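Local coordinates for protein iron dependent repressor (Sulfolobus solfataricus, PDB 2X4H) that probably acts as a metal-dependent DNA-binding transcription regulator of the DtxR/MntR family, carrying several bound zinc ions, at residues L11-F16 / S77-I82. Numbering follows the deposited sequence.
Sequences LSRREF and SINYLI. With ZN (zinc ion), chain K.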
ATOM      1  N   LEU C  11      -9.034  -3.492  -5.863  1.00 62.32           N
ATOM      2  CA  LEU C  11      -9.028  -4.481  -4.792  1.00 57.74           C
ATOM      3  C   LEU C  11      -8.521  -5.736  -5.446  1.00 56.02           C
ATOM      4  O   LEU C  11      -9.134  -6.234  -6.381  1.00 57.59           O
ATOM      5  CB  LEU C  11     -10.416  -4.743  -4.210  1.00 57.26           C
ATOM      6  CG  LEU C  11     -10.476  -5.829  -3.110  1.00 53.89           C
ATOM      7  CD1 LEU C  11      -9.854  -5.340  -1.789  1.00 51.77           C
ATOM      8  CD2 LEU C  11     -11.903  -6.320  -2.851  1.00 53.95           C
ATOM      9  N   SER C  12      -7.400  -6.257  -4.977  1.00 53.82           N
ATOM     10  CA  SER C  12      -6.835  -7.405  -5.649  1.00 53.28           C
ATOM     11  C   SER C  12      -7.503  -8.661  -5.111  1.00 51.57           C
ATOM     12  O   SER C  12      -8.210  -8.662  -4.100  1.00 50.11           O
ATOM     13  CB  SER C  12      -5.296  -7.468  -5.484  1.00 53.03           C
ATOM     14  OG  SER C  12      -4.942  -8.030  -4.230  1.00 49.86           O
ATOM     15  N   ARG C  13      -7.238  -9.734  -5.814  1.00 52.41           N
ATOM     16  CA  ARG C  13      -7.705 -11.045  -5.446  1.00 52.80           C
ATOM     17  C   ARG C  13      -7.101 -11.510  -4.111  1.00 51.18           C
ATOM     18  O   ARG C  13      -7.794 -12.103  -3.288  1.00 51.35           O
ATOM     19  CB  ARG C  13      -7.342 -11.972  -6.599  1.00 55.51           C
ATOM     20  CG  ARG C  13      -7.514 -13.440  -6.365  1.00 58.32           C
ATOM     21  CD  ARG C  13      -8.916 -13.879  -6.511  1.00 59.61           C
ATOM     22  NE  ARG C  13      -9.520 -13.488  -7.781  1.00 61.79           N
ATOM     23  CZ  ARG C  13     -10.813 -13.642  -8.009  1.00 61.77           C
ATOM     24  NH1 ARG C  13     -11.580 -14.171  -7.072  1.00 61.48           N
ATOM     25  NH2 ARG C  13     -11.338 -13.251  -9.141  1.00 65.17           N
ATOM     26  N   ARG C  14      -5.823 -11.225  -3.884  1.00 50.44           N
ATOM     27  CA  ARG C  14      -5.193 -11.574  -2.619  1.00 50.06           C
ATOM     28  C   ARG C  14      -5.781 -10.776  -1.462  1.00 47.60           C
ATOM     29  O   ARG C  14      -5.988 -11.320  -0.387  1.00 47.37           O
ATOM     30  CB  ARG C  14      -3.692 -11.320  -2.679  1.00 51.56           C
ATOM     31  CG  ARG C  14      -2.975 -12.320  -3.538  1.00 56.99           C
ATOM     32  CD  ARG C  14      -1.670 -11.728  -4.085  1.00 62.26           C
ATOM     33  NE  ARG C  14      -0.928 -12.702  -4.865  1.00 67.72           N
ATOM     34  CZ  ARG C  14      -1.223 -13.041  -6.121  1.00 72.31           C
ATOM     35  NH1 ARG C  14      -2.234 -12.474  -6.764  1.00 72.01           N
ATOM     36  NH2 ARG C  14      -0.492 -13.952  -6.747  1.00 76.10           N
ATOM     37  N   GLU C  15      -6.041  -9.493  -1.699  1.00 46.10           N
ATOM     38  CA  GLU C  15      -6.712  -8.641  -0.725  1.00 45.14           C
ATOM     39  C   GLU C  15      -8.088  -9.167  -0.381  1.00 45.58           C
ATOM     40  O   GLU C  15      -8.485  -9.209   0.798  1.00 46.27           O
ATOM     41  CB  GLU C  15      -6.809  -7.207  -1.246  1.00 46.41           C
ATOM     42  CG  GLU C  15      -5.503  -6.398  -1.136  1.00 45.20           C
ATOM     43  CD  GLU C  15      -5.541  -5.086  -1.896  1.00 48.17           C
ATOM     44  OE1 GLU C  15      -6.411  -4.912  -2.751  1.00 54.44           O
ATOM     45  OE2 GLU C  15      -4.693  -4.199  -1.663  1.00 54.33           O
ATOM     46  N   PHE C  16      -8.813  -9.597  -1.413  1.00 45.80           N
ATOM     47  CA  PHE C  16     -10.080 -10.251  -1.227  1.00 46.73           C
ATOM     48  C   PHE C  16     -10.012 -11.390  -0.202  1.00 46.77           C
ATOM     49  O   PHE C  16     -10.842 -11.453   0.698  1.00 47.60           O
ATOM     50  CB  PHE C  16     -10.566 -10.785  -2.571  1.00 48.18           C
ATOM     51  CG  PHE C  16     -11.944 -11.332  -2.549  1.00 50.57           C
ATOM     52  CD1 PHE C  16     -13.017 -10.524  -2.218  1.00 52.05           C
ATOM     53  CD2 PHE C  16     -12.188 -12.645  -2.937  1.00 53.94           C
ATOM     54  CE1 PHE C  16     -14.305 -11.018  -2.242  1.00 54.92           C
ATOM     55  CE2 PHE C  16     -13.477 -13.141  -2.958  1.00 57.91           C
ATOM     56  CZ  PHE C  16     -14.533 -12.329  -2.600  1.00 57.57           C
ATOM     57  N   SER C  77     -16.550  -3.666  -0.778  1.00 63.99           N
ATOM     58  CA  SER C  77     -15.640  -4.122  -1.823  1.00 63.14           C
ATOM     59  C   SER C  77     -15.557  -5.657  -1.936  1.00 61.24           C
ATOM     60  O   SER C  77     -15.299  -6.160  -3.006  1.00 60.90           O
ATOM     61  CB  SER C  77     -14.238  -3.497  -1.646  1.00 63.12           C
ATOM     62  OG  SER C  77     -13.770  -3.661  -0.329  1.00 63.66           O
ATOM     63  N   ILE C  78     -15.760  -6.394  -0.847  1.00 60.39           N
ATOM     64  CA  ILE C  78     -15.976  -7.848  -0.923  1.00 60.74           C
ATOM     65  C   ILE C  78     -17.179  -8.180  -1.847  1.00 61.70           C
ATOM     66  O   ILE C  78     -17.083  -9.008  -2.738  1.00 60.43           O
ATOM     67  CB  ILE C  78     -16.275  -8.458   0.470  1.00 61.13           C
ATOM     68  CG1 ILE C  78     -14.990  -8.683   1.256  1.00 60.72           C
ATOM     69  CG2 ILE C  78     -17.027  -9.787   0.354  1.00 61.60           C
ATOM     70  CD1 ILE C  78     -15.230  -9.151   2.665  1.00 60.01           C
ATOM     71  N   ASN C  79     -18.307  -7.523  -1.603  1.00 62.72           N
ATOM     72  CA  ASN C  79     -19.524  -7.754  -2.389  1.00 65.30           C
ATOM     73  C   ASN C  79     -19.308  -7.329  -3.839  1.00 65.70           C
ATOM     74  O   ASN C  79     -19.729  -8.011  -4.767  1.00 65.13           O
ATOM     75  CB  ASN C  79     -20.711  -7.004  -1.797  1.00 66.29           C
ATOM     76  CG  ASN C  79     -21.211  -7.627  -0.523  1.00 68.33           C
ATOM     77  OD1 ASN C  79     -20.841  -8.744  -0.175  1.00 69.40           O
ATOM     78  ND2 ASN C  79     -22.066  -6.905   0.184  1.00 69.82           N
ATOM     79  N   TYR C  80     -18.605  -6.218  -4.025  1.00 50.38           N
ATOM     80  CA  TYR C  80     -18.427  -5.715  -5.362  1.00 50.36           C
ATOM     81  C   TYR C  80     -17.580  -6.691  -6.215  1.00 48.14           C
ATOM     82  O   TYR C  80     -17.909  -6.939  -7.391  1.00 46.38           O
ATOM     83  CB  TYR C  80     -17.868  -4.294  -5.377  1.00 53.00           C
ATOM     84  CG  TYR C  80     -17.488  -3.959  -6.759  1.00 55.07           C
ATOM     85  CD1 TYR C  80     -18.468  -3.801  -7.749  1.00 57.18           C
ATOM     86  CD2 TYR C  80     -16.148  -3.912  -7.136  1.00 59.05           C
ATOM     87  CE1 TYR C  80     -18.108  -3.569  -9.080  1.00 57.88           C
ATOM     88  CE2 TYR C  80     -15.777  -3.668  -8.464  1.00 59.84           C
ATOM     89  CZ  TYR C  80     -16.751  -3.489  -9.419  1.00 59.87           C
ATOM     90  OH  TYR C  80     -16.344  -3.228 -10.702  1.00 63.02           O
ATOM     91  N   LEU C  81     -16.544  -7.295  -5.636  1.00 47.88           N
ATOM     92  CA  LEU C  81     -15.794  -8.322  -6.383  1.00 46.70           C
ATOM     93  C   LEU C  81     -16.620  -9.617  -6.639  1.00 45.07           C
ATOM     94  O   LEU C  81     -16.477 -10.270  -7.683  1.00 42.92           O
ATOM     95  CB  LEU C  81     -14.480  -8.650  -5.690  1.00 48.23           C
ATOM     96  CG  LEU C  81     -13.552  -9.697  -6.301  1.00 48.39           C
ATOM     97  CD1 LEU C  81     -13.452  -9.518  -7.798  1.00 49.12           C
ATOM     98  CD2 LEU C  81     -12.156  -9.579  -5.657  1.00 51.54           C
ATOM     99  N   ILE C  82     -17.474  -9.977  -5.688  1.00 45.64           N
ATOM    100  CA  ILE C  82     -18.314 -11.166  -5.806  1.00 44.39           C
ATOM    101  C   ILE C  82     -19.304 -10.956  -6.927  1.00 43.12           C
ATOM    102  O   ILE C  82     -19.479 -11.824  -7.779  1.00 43.04           O
ATOM    103  CB  ILE C  82     -19.036 -11.486  -4.487  1.00 45.81           C
ATOM    104  CG1 ILE C  82     -18.049 -12.105  -3.475  1.00 46.85           C
ATOM    105  CG2 ILE C  82     -20.248 -12.421  -4.747  1.00 44.28           C
ATOM    106  CD1 ILE C  82     -18.556 -12.228  -2.028  1.00 47.84           C
TER
HETATM  107 ZN    ZN K1141      -2.852  -5.054  -0.992  1.00 50.28          ZN
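Ser-12 OG is gripped by Glu-15 N at 3.1 Å and by Glu-50 of the second subunit. Ser-12 N answers with a nearly straight bond (168°) to Glu-15 OE1, 2.8 Å away, on its anti side and 32° out of the carboxylate plane. This capping box starts helix 13-27, in the probable DNA-binding domain of this DtxR/MntR-family protein. Lys-58 salt-bridges OE1, while Glu-15 OE2 binds zinc, shared with Glu-51 and with Glu-50 and His-54 of the second subunit. Helix 72-94 belongs to the metal-binding and dimerisation region, and no hydrogen bond joins the two segments. Phe-16 carries much of the apolar contact: CG anti to the backbone N (chi1 -173°) puts the ring beside Leu-81, whose CD2 sits over one face, 4.0 Å from the centroid of the Phe-16 ring, a CH-pi contact. At the ring edge, Phe-16 CZ meets Ile-82 CG1 at 3.6 Å, and Phe-16 CE1 lies 3.5 Å from Ile-78 O. Shrinking Phe-16 to an alanine would probably leave Leu-81 CD2 without its aromatic face and open a gap beside Ile-82. The guanidinium of Arg-13, salt-bridged to Asp-110, stands beside Leu-81 CD1. Leu-11 CD2 reaches the helix backbone, 3.4 Å from Ser-77 O.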